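Local structure of putative branched-chain amino acid ABC transporter (Rhodospirillum rubrum ATCC 11170, 3HUT) at residues V23-R34 against E262-Y271; T140-T149 against G167-P178. The protein probably binds branched-chain amino acids or similar small solutes and delivers them to an ABC transporter for uptake. All blocks are in the same frame, centred on the assembly; numbering follows the deposited sequence.

Interaction 1: residues V23-R34 against E262-Y271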
loop_
_atom_site.group_PDB
_atom_site.type_symbol
_atom_site.label_atom_id
_atom_site.label_comp_id
_atom_site.label_asym_id
_atom_site.label_seq_id
_atom_site.Cartn_x
_atom_site.Cartn_y
_atom_site.Cartn_z
ATOM N N VAL A 23 -2.204 13.599 7.102
ATOM C CA VAL A 23 -2.579 12.322 7.702
ATOM C C VAL A 23 -1.336 11.540 8.124
ATOM O O VAL A 23 -1.400 10.693 9.011
ATOM C CB VAL A 23 -3.471 11.465 6.753
ATOM C CG1 VAL A 23 -4.726 12.252 6.392
ATOM C CG2 VAL A 23 -2.708 11.057 5.505
ATOM N N PHE A 24 -0.204 11.835 7.489
ATOM C CA PHE A 24 1.057 11.189 7.839
ATOM C C PHE A 24 1.429 11.654 9.242
ATOM O O PHE A 24 1.848 10.865 10.089
ATOM C CB PHE A 24 2.173 11.614 6.875
ATOM C CG PHE A 24 2.264 10.785 5.621
ATOM C CD1 PHE A 24 1.316 9.805 5.327
ATOM C CD2 PHE A 24 3.310 10.996 4.723
ATOM C CE1 PHE A 24 1.409 9.046 4.156
ATOM C CE2 PHE A 24 3.412 10.244 3.554
ATOM C CZ PHE A 24 2.459 9.268 3.269
ATOM N N GLN A 25 1.276 12.953 9.473
ATOM C CA GLN A 25 1.606 13.542 10.761
ATOM C C GLN A 25 0.631 13.096 11.849
ATOM O O GLN A 25 1.026 12.899 12.994
ATOM C CB GLN A 25 1.632 15.068 10.639
ATOM C CG GLN A 25 2.168 15.786 11.863
ATOM C CD GLN A 25 2.694 17.174 11.534
ATOM O OE1 GLN A 25 2.021 17.962 10.870
ATOM N NE2 GLN A 25 3.902 17.477 12.002
ATOM N N GLU A 26 -0.640 12.931 11.494
ATOM C CA GLU A 26 -1.629 12.488 12.469
ATOM C C GLU A 26 -1.281 11.067 12.916
ATOM O O GLU A 26 -1.285 10.756 14.105
ATOM C CB GLU A 26 -3.032 12.512 11.861
ATOM C CG GLU A 26 -3.536 13.906 11.504
ATOM C CD GLU A 26 -4.983 13.902 11.045
ATOM O OE1 GLU A 26 -5.356 13.014 10.250
ATOM O OE2 GLU A 26 -5.748 14.793 11.471
ATOM N N ALA A 27 -0.966 10.214 11.949
ATOM C CA ALA A 27 -0.613 8.831 12.231
ATOM C C ALA A 27 0.718 8.749 12.972
ATOM O O ALA A 27 0.860 7.981 13.927
ATOM C CB ALA A 27 -0.537 8.040 10.930
ATOM N N ALA A 28 1.689 9.544 12.532
ATOM C CA ALA A 28 3.012 9.557 13.157
ATOM C C ALA A 28 2.920 9.873 14.644
ATOM O O ALA A 28 3.522 9.192 15.478
ATOM C CB ALA A 28 3.906 10.584 12.469
ATOM N N ARG A 29 2.163 10.914 14.963
ATOM C CA ARG A 29 1.979 11.352 16.340
ATOM C C ARG A 29 1.444 10.231 17.230
ATOM O O ARG A 29 1.939 10.016 18.335
ATOM C CB ARG A 29 1.025 12.553 16.356
ATOM C CG ARG A 29 0.378 12.876 17.698
ATOM C CD ARG A 29 1.346 13.493 18.692
ATOM N NE ARG A 29 0.629 14.066 19.832
ATOM C CZ ARG A 29 1.212 14.619 20.890
ATOM N NH1 ARG A 29 2.535 14.680 20.965
ATOM N NH2 ARG A 29 0.472 15.118 21.874
ATOM N N LEU A 30 0.433 9.520 16.747
ATOM C CA LEU A 30 -0.165 8.433 17.517
ATOM C C LEU A 30 0.859 7.337 17.825
ATOM O O LEU A 30 0.996 6.901 18.966
ATOM C CB LEU A 30 -1.339 7.836 16.741
ATOM C CG LEU A 30 -2.335 6.964 17.507
ATOM C CD1 LEU A 30 -2.978 7.773 18.619
ATOM C CD2 LEU A 30 -3.407 6.464 16.549
ATOM N N GLN A 31 1.574 6.896 16.795
ATOM C CA GLN A 31 2.583 5.849 16.938
ATOM C C GLN A 31 3.734 6.281 17.855
ATOM O O GLN A 31 4.122 5.554 18.778
ATOM C CB GLN A 31 3.131 5.486 15.557
ATOM C CG GLN A 31 3.988 4.225 15.494
ATOM C CD GLN A 31 3.189 2.949 15.722
ATOM O OE1 GLN A 31 2.971 2.530 16.863
ATOM N NE2 GLN A 31 2.739 2.329 14.630
ATOM N N LEU A 32 4.286 7.462 17.592
ATOM C CA LEU A 32 5.397 7.971 18.384
ATOM C C LEU A 32 5.015 8.097 19.854
ATOM O O LEU A 32 5.751 7.656 20.738
ATOM C CB LEU A 32 5.850 9.334 17.853
ATOM C CG LEU A 32 7.108 9.906 18.509
ATOM C CD1 LEU A 32 8.300 9.012 18.182
ATOM C CD2 LEU A 32 7.349 11.317 18.014
ATOM N N ASP A 33 3.861 8.697 20.120
ATOM C CA ASP A 33 3.430 8.860 21.497
ATOM C C ASP A 33 3.327 7.510 22.196
ATOM O O ASP A 33 3.767 7.367 23.337
ATOM C CB ASP A 33 2.094 9.611 21.560
ATOM C CG ASP A 33 2.248 11.095 21.275
ATOM O OD1 ASP A 33 3.400 11.577 21.180
ATOM O OD2 ASP A 33 1.216 11.783 21.151
ATOM N N ARG A 34 2.771 6.510 21.511
ATOM C CA ARG A 34 2.644 5.182 22.113
ATOM C C ARG A 34 4.015 4.591 22.395
ATOM O O ARG A 34 4.259 4.053 23.475
ATOM C CB ARG A 34 1.877 4.225 21.197
ATOM C CG ARG A 34 0.462 4.653 20.892
ATOM C CD ARG A 34 -0.349 3.504 20.317
ATOM N NE ARG A 34 -1.504 3.983 19.562
ATOM C CZ ARG A 34 -2.443 3.196 19.045
ATOM N NH1 ARG A 34 -2.379 1.880 19.206
ATOM N NH2 ARG A 34 -3.436 3.726 18.342
ATOM N N GLU A 262 -7.852 -1.306 16.882
ATOM C CA GLU A 262 -7.309 -0.486 17.958
ATOM C C GLU A 262 -6.746 0.798 17.358
ATOM O O GLU A 262 -6.864 1.876 17.944
ATOM C CB GLU A 262 -6.214 -1.239 18.708
ATOM C CG GLU A 262 -5.696 -0.503 19.930
ATOM C CD GLU A 262 -6.792 -0.211 20.943
ATOM O OE1 GLU A 262 -7.938 -0.673 20.740
ATOM O OE2 GLU A 262 -6.508 0.477 21.948
ATOM N N PHE A 263 -6.122 0.676 16.191
ATOM C CA PHE A 263 -5.580 1.835 15.501
ATOM C C PHE A 263 -6.749 2.649 14.955
ATOM O O PHE A 263 -6.799 3.869 15.106
ATOM C CB PHE A 263 -4.692 1.405 14.331
ATOM C CG PHE A 263 -4.480 2.485 13.303
ATOM C CD1 PHE A 263 -3.757 3.633 13.617
ATOM C CD2 PHE A 263 -5.011 2.356 12.019
ATOM C CE1 PHE A 263 -3.562 4.641 12.668
ATOM C CE2 PHE A 263 -4.823 3.357 11.064
ATOM C CZ PHE A 263 -4.097 4.500 11.388
ATOM N N VAL A 264 -7.683 1.961 14.306
ATOM C CA VAL A 264 -8.847 2.621 13.730
ATOM C C VAL A 264 -9.601 3.399 14.804
ATOM O O VAL A 264 -9.959 4.561 14.600
ATOM C CB VAL A 264 -9.793 1.597 13.060
ATOM C CG1 VAL A 264 -11.044 2.295 12.532
ATOM C CG2 VAL A 264 -9.071 0.902 11.919
ATOM N N SER A 265 -9.824 2.756 15.950
ATOM C CA SER A 265 -10.527 3.373 17.077
ATOM C C SER A 265 -9.761 4.566 17.647
ATOM O O SER A 265 -10.323 5.651 17.831
ATOM C CB SER A 265 -10.754 2.334 18.182
ATOM O OG SER A 265 -11.357 2.916 19.326
ATOM N N ALA A 266 -8.479 4.362 17.932
ATOM C CA ALA A 266 -7.640 5.423 18.479
ATOM C C ALA A 266 -7.602 6.630 17.553
ATOM O O ALA A 266 -7.686 7.776 18.006
ATOM C CB ALA A 266 -6.222 4.911 18.703
ATOM N N TYR A 267 -7.472 6.359 16.258
ATOM C CA TYR A 267 -7.395 7.401 15.240
ATOM C C TYR A 267 -8.672 8.235 15.122
ATOM O O TYR A 267 -8.623 9.468 15.106
ATOM C CB TYR A 267 -7.085 6.771 13.882
ATOM C CG TYR A 267 -6.614 7.762 12.851
ATOM C CD1 TYR A 267 -5.253 7.960 12.622
ATOM C CD2 TYR A 267 -7.526 8.514 12.111
ATOM C CE1 TYR A 267 -4.810 8.882 11.681
ATOM C CE2 TYR A 267 -7.092 9.442 11.168
ATOM C CZ TYR A 267 -5.732 9.617 10.959
ATOM O OH TYR A 267 -5.292 10.518 10.019
ATOM N N GLU A 268 -9.812 7.557 15.022
ATOM C CA GLU A 268 -11.095 8.241 14.893
ATOM C C GLU A 268 -11.402 9.050 16.142
ATOM O O GLU A 268 -11.900 10.173 16.062
ATOM C CB GLU A 268 -12.216 7.229 14.634
ATOM C CG GLU A 268 -11.974 6.363 13.409
ATOM C CD GLU A 268 -13.161 5.477 13.063
ATOM O OE1 GLU A 268 -13.717 4.834 13.980
ATOM O OE2 GLU A 268 -13.529 5.418 11.869
ATOM N N THR A 269 -11.083 8.481 17.298
ATOM C CA THR A 269 -11.325 9.147 18.568
ATOM C C THR A 269 -10.513 10.433 18.689
ATOM O O THR A 269 -11.030 11.483 19.079
ATOM C CB THR A 269 -10.961 8.227 19.748
ATOM O OG1 THR A 269 -11.889 7.138 19.801
ATOM C CG2 THR A 269 -11.000 8.993 21.067
ATOM N N LEU A 270 -9.237 10.344 18.345
ATOM C CA LEU A 270 -8.345 11.486 18.444
ATOM C C LEU A 270 -8.477 12.516 17.329
ATOM O O LEU A 270 -8.389 13.716 17.585
ATOM C CB LEU A 270 -6.897 10.994 18.506
ATOM C CG LEU A 270 -5.796 12.053 18.567
ATOM C CD1 LEU A 270 -6.015 12.961 19.766
ATOM C CD2 LEU A 270 -4.442 11.362 18.655
ATOM N N TYR A 271 -8.702 12.055 16.103
ATOM C CA TYR A 271 -8.790 12.959 14.959
ATOM C C TYR A 271 -10.181 13.219 14.388
ATOM O O TYR A 271 -10.348 14.070 13.508
ATOM C CB TYR A 271 -7.850 12.454 13.860
ATOM C CG TYR A 271 -6.420 12.376 14.342
ATOM C CD1 TYR A 271 -5.743 13.525 14.748
ATOM C CD2 TYR A 271 -5.756 11.152 14.441
ATOM C CE1 TYR A 271 -4.447 13.464 15.243
ATOM C CE2 TYR A 271 -4.451 11.081 14.939
ATOM C CZ TYR A 271 -3.806 12.243 15.338
ATOM O OH TYR A 271 -2.526 12.191 15.839
HETATM O O HOH W 1 -8.152 15.818 12.035
#
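Glu26 and Tyr271 form the heart of a steep helix-helix crossing on the lobe of this periplasmic binding protein fold that carries the five-stranded parallel sheet; the axes of 23-34 and 262-271 come within 10.9 Å at an angle of 114°. Glu26 CB sits over the middle of the Tyr271 ring in a CH-pi contact, 3.6 Å from the ring centroid. CG, turned anti to the carbonyl carbon (chi1 -65°), carries the chain across the same face toward CE1 and CD1. The carboxylate then stacks on the ring with its plane tilted by 29°, and Glu26 OE2 lies 3.5 Å from Tyr271 CD1. OE2 also accepts from a water that bridges to Tyr271 O. Glu26 OE1 comes within 2.5 Å of Tyr267 OH, a weak hydrogen bond at most, since the hydroxyl proton has another acceptor within reach; carboxylate and phenol ring are nearly perpendicular there. Tyr271 is thus clasped: Leu270 CG lies over its opposite face, and its own CD2 rests over the centre of the Tyr267 ring. Tyr271 OH gives a weak hydrogen bond to Glu26 O at 2.6 Å.

One turn on, Leu30 is a knob in the hole made by Phe263, Ala266, Tyr267 and Leu270. Its two methyls divide the work: Leu30 CD1 meets Leu270 CD2 and Leu30 CD2 meets Ala266 CB, each pair 3.9 Å apart. Behind them Phe263 stacks on Tyr283 of helix 277-296, which also touches Arg34. At the far end the edge of the Arg34 guanidinium approaches the other helix, Arg34 NH2 standing 3.9 Å from Glu262 O.

Interaction 2: residues T140-T149 against G167-P178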
loop_
_atom_site.group_PDB
_atom_site.type_symbol
_atom_site.label_atom_id
_atom_site.label_comp_id
_atom_site.label_asym_id
_atom_site.label_seq_id
_atom_site.Cartn_x
_atom_site.Cartn_y
_atom_site.Cartn_z
ATOM N N THR A 140 -9.644 -22.409 -13.249
ATOM C CA THR A 140 -8.611 -22.785 -14.205
ATOM C C THR A 140 -8.685 -21.953 -15.479
ATOM O O THR A 140 -7.786 -22.017 -16.313
ATOM C CB THR A 140 -8.709 -24.276 -14.573
ATOM O OG1 THR A 140 -10.043 -24.578 -14.994
ATOM C CG2 THR A 140 -8.355 -25.134 -13.378
ATOM N N SER A 141 -9.760 -21.181 -15.631
ATOM C CA SER A 141 -9.913 -20.314 -16.800
ATOM C C SER A 141 -10.559 -19.018 -16.331
ATOM O O SER A 141 -11.586 -19.035 -15.653
ATOM C CB SER A 141 -10.796 -20.962 -17.868
ATOM O OG SER A 141 -12.162 -20.871 -17.513
ATOM N N VAL A 142 -9.960 -17.891 -16.694
ATOM C CA VAL A 142 -10.493 -16.609 -16.266
ATOM C C VAL A 142 -10.427 -15.550 -17.358
ATOM O O VAL A 142 -9.708 -15.690 -18.353
ATOM C CB VAL A 142 -9.707 -16.095 -15.031
ATOM C CG1 VAL A 142 -8.272 -15.777 -15.436
ATOM C CG2 VAL A 142 -10.391 -14.870 -14.426
ATOM N N ALA A 143 -11.197 -14.490 -17.159
ATOM C CA ALA A 143 -11.216 -13.366 -18.075
ATOM C C ALA A 143 -10.533 -12.251 -17.295
ATOM O O ALA A 143 -10.837 -12.038 -16.119
ATOM C CB ALA A 143 -12.656 -12.973 -18.408
ATOM N N VAL A 144 -9.592 -11.561 -17.926
ATOM C CA VAL A 144 -8.910 -10.471 -17.250
ATOM C C VAL A 144 -9.264 -9.160 -17.934
ATOM O O VAL A 144 -9.091 -9.014 -19.143
ATOM C CB VAL A 144 -7.381 -10.632 -17.286
ATOM C CG1 VAL A 144 -6.724 -9.424 -16.617
ATOM C CG2 VAL A 144 -6.968 -11.930 -16.586
ATOM N N ILE A 145 -9.780 -8.219 -17.157
ATOM C CA ILE A 145 -10.134 -6.909 -17.681
ATOM C C ILE A 145 -9.314 -5.917 -16.874
ATOM O O ILE A 145 -9.433 -5.865 -15.650
ATOM C CB ILE A 145 -11.628 -6.603 -17.486
ATOM C CG1 ILE A 145 -12.473 -7.726 -18.082
ATOM C CG2 ILE A 145 -11.976 -5.278 -18.156
ATOM C CD1 ILE A 145 -13.958 -7.499 -17.936
ATOM N N GLY A 146 -8.476 -5.140 -17.550
ATOM C CA GLY A 146 -7.646 -4.188 -16.838
ATOM C C GLY A 146 -7.498 -2.824 -17.488
ATOM O O GLY A 146 -7.482 -2.698 -18.714
ATOM N N VAL A 147 -7.383 -1.799 -16.649
ATOM C CA VAL A 147 -7.223 -0.428 -17.112
ATOM C C VAL A 147 -5.779 -0.232 -17.577
ATOM O O VAL A 147 -4.860 -0.894 -17.085
ATOM C CB VAL A 147 -7.570 0.581 -15.980
ATOM C CG1 VAL A 147 -6.591 0.434 -14.826
ATOM C CG2 VAL A 147 -7.556 2.004 -16.518
ATOM N N THR A 148 -5.580 0.674 -18.528
ATOM C CA THR A 148 -4.253 0.926 -19.075
ATOM C C THR A 148 -3.355 1.872 -18.284
ATOM O O THR A 148 -2.464 2.501 -18.851
ATOM C CB THR A 148 -4.352 1.438 -20.526
ATOM O OG1 THR A 148 -5.295 2.513 -20.590
ATOM C CG2 THR A 148 -4.806 0.320 -21.453
ATOM N N THR A 149 -3.579 1.975 -16.978
ATOM C CA THR A 149 -2.737 2.825 -16.144
ATOM C C THR A 149 -1.495 1.989 -15.847
ATOM O O THR A 149 -1.491 0.790 -16.112
ATOM C CB THR A 149 -3.430 3.180 -14.823
ATOM O OG1 THR A 149 -3.754 1.976 -14.118
ATOM C CG2 THR A 149 -4.710 3.954 -15.089
ATOM N N GLY A 167 -0.970 -23.242 -14.050
ATOM C CA GLY A 167 -1.783 -24.084 -14.911
ATOM C C GLY A 167 -3.106 -23.505 -15.372
ATOM O O GLY A 167 -3.886 -24.191 -16.034
ATOM N N GLY A 168 -3.371 -22.249 -15.029
ATOM C CA GLY A 168 -4.620 -21.635 -15.439
ATOM C C GLY A 168 -4.510 -20.996 -16.806
ATOM O O GLY A 168 -3.411 -20.736 -17.295
ATOM N N ALA A 169 -5.652 -20.744 -17.434
ATOM C CA ALA A 169 -5.664 -20.123 -18.749
ATOM C C ALA A 169 -6.445 -18.816 -18.727
ATOM O O ALA A 169 -7.472 -18.701 -18.060
ATOM C CB ALA A 169 -6.272 -21.077 -19.778
ATOM N N VAL A 170 -5.933 -17.832 -19.456
ATOM C CA VAL A 170 -6.581 -16.533 -19.573
ATOM C C VAL A 170 -7.233 -16.546 -20.951
ATOM O O VAL A 170 -6.596 -16.213 -21.950
ATOM C CB VAL A 170 -5.555 -15.384 -19.505
ATOM C CG1 VAL A 170 -6.274 -14.045 -19.594
ATOM C CG2 VAL A 170 -4.754 -15.478 -18.214
ATOM N N VAL A 171 -8.500 -16.942 -20.998
ATOM C CA VAL A 171 -9.231 -17.044 -22.256
ATOM C C VAL A 171 -9.750 -15.719 -22.814
ATOM O O VAL A 171 -10.148 -15.640 -23.977
ATOM C CB VAL A 171 -10.399 -18.036 -22.112
ATOM C CG1 VAL A 171 -9.855 -19.405 -21.755
ATOM C CG2 VAL A 171 -11.367 -17.554 -21.041
ATOM N N VAL A 172 -9.749 -14.688 -21.976
ATOM C CA VAL A 172 -10.177 -13.352 -22.378
ATOM C C VAL A 172 -9.257 -12.362 -21.682
ATOM O O VAL A 172 -9.045 -12.447 -20.472
ATOM C CB VAL A 172 -11.644 -13.056 -21.971
ATOM C CG1 VAL A 172 -11.894 -11.553 -21.948
ATOM C CG2 VAL A 172 -12.597 -13.704 -22.959
ATOM N N ASN A 173 -8.694 -11.441 -22.456
ATOM C CA ASN A 173 -7.803 -10.427 -21.914
ATOM C C ASN A 173 -8.105 -9.102 -22.599
ATOM O O ASN A 173 -7.765 -8.900 -23.767
ATOM C CB ASN A 173 -6.341 -10.816 -22.146
ATOM C CG ASN A 173 -5.375 -9.890 -21.433
ATOM O OD1 ASN A 173 -5.456 -9.713 -20.216
ATOM N ND2 ASN A 173 -4.460 -9.293 -22.185
ATOM N N GLU A 174 -8.748 -8.198 -21.871
ATOM C CA GLU A 174 -9.115 -6.906 -22.429
ATOM C C GLU A 174 -8.493 -5.729 -21.680
ATOM O O GLU A 174 -8.568 -5.659 -20.454
ATOM C CB GLU A 174 -10.642 -6.763 -22.423
ATOM C CG GLU A 174 -11.156 -5.507 -23.108
ATOM C CD GLU A 174 -10.971 -5.546 -24.612
ATOM O OE1 GLU A 174 -9.830 -5.769 -25.073
ATOM O OE2 GLU A 174 -11.968 -5.350 -25.336
ATOM N N GLU A 175 -7.873 -4.816 -22.424
ATOM C CA GLU A 175 -7.273 -3.626 -21.834
ATOM C C GLU A 175 -8.178 -2.451 -22.196
ATOM O O GLU A 175 -8.499 -2.249 -23.367
ATOM C CB GLU A 175 -5.864 -3.382 -22.391
ATOM C CG GLU A 175 -4.910 -4.559 -22.255
ATOM C CD GLU A 175 -3.459 -4.180 -22.530
ATOM O OE1 GLU A 175 -3.208 -3.389 -23.464
ATOM O OE2 GLU A 175 -2.566 -4.687 -21.818
ATOM N N VAL A 176 -8.604 -1.689 -21.192
ATOM C CA VAL A 176 -9.475 -0.542 -21.424
ATOM C C VAL A 176 -8.906 0.716 -20.783
ATOM O O VAL A 176 -8.178 0.647 -19.794
ATOM C CB VAL A 176 -10.894 -0.781 -20.848
ATOM C CG1 VAL A 176 -11.547 -1.960 -21.546
ATOM C CG2 VAL A 176 -10.818 -1.032 -19.347
ATOM N N PRO A 177 -9.228 1.888 -21.343
ATOM C CA PRO A 177 -8.726 3.144 -20.783
ATOM C C PRO A 177 -9.508 3.585 -19.549
ATOM O O PRO A 177 -10.665 3.202 -19.357
ATOM C CB PRO A 177 -8.887 4.122 -21.943
ATOM C CG PRO A 177 -10.132 3.629 -22.605
ATOM C CD PRO A 177 -9.933 2.122 -22.615
ATOM N N PRO A 178 -8.878 4.394 -18.687
ATOM C CA PRO A 178 -9.553 4.876 -17.483
ATOM C C PRO A 178 -10.781 5.650 -17.945
ATOM O O PRO A 178 -10.706 6.387 -18.925
ATOM C CB PRO A 178 -8.513 5.793 -16.848
ATOM C CG PRO A 178 -7.211 5.220 -17.318
ATOM C CD PRO A 178 -7.497 4.901 -18.757
#
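The Asn173 carboxamide turns its oxygen to Val144, Asn173 OD1 lying 3.6 Å from Val144 CB; the two side chains run side by side, and OD1 also takes a weak hydrogen bond from Arg160. Beyond the C-terminal end of strand 169-176, the corner of the puckered Pro178 ring meets two methyls: Pro178 CG touches Thr149 CG2 and presses to 3.3 Å from Val147 CG2. Strands 141-147 and 169-176 form the parallel pair of a beta-alpha-beta unit. The ladder is straightest where Val144 N meets Val172 O, 2.8 Å with 171° at the hydrogen. Nearer its start a beta bulge shifts the register by one: Val171 is the extra residue, and Val171 N makes only a weak bond to Val142 O, 3.2 Å at 128°. Past the bulge, Val144 CG2 reaches back to Val170 CG1 at 3.7 Å, while Ala143 CB packs on Val172 CB across the other face.

Thr148 closes the ladder, its N bonded to Val176 O. Chi1 of 50° sets Thr148 OG1 between the backbone N and the carbonyl carbon, 3.5 Å from Pro177 CA, and sends Thr148 CG2 across to Glu175 CB at 4.0 Å. A glycine here would probably open a gap beside Glu175 and Pro177 and let this end of the pair move more freely.

Helix 150-165, whose first turn is capped by Thr149 OG1 on Gly152 N, links the strands and lays Phe159 and Phe163 over the Val142 and Val144 face. Helix 184-193 covers Ile145 and Val172 on the reverse, and strand 197-201 pairs with the other edge of 141-147, making it an inner strand.

Interactions 1 and 2 belong to different lobes and lie on opposite sides of the chain's centre, their own centres 39 Å apart and their nearest atoms about 20 Å apart, so neither touches the other. Interaction 1 joins helix 18-37, which packs on strands 5-11 and 46-52, to helix 258-271, a late part of the chain that has come back to the first lobe. Interaction 2 is made by neighbours in sequence within the second lobe, inside the long excursion between 23-34 and 262-271. In leucine-binding protein relatives the solute is held in the cleft between two such lobes; here the two contacts probably lie in the lobes on either side of such a cleft.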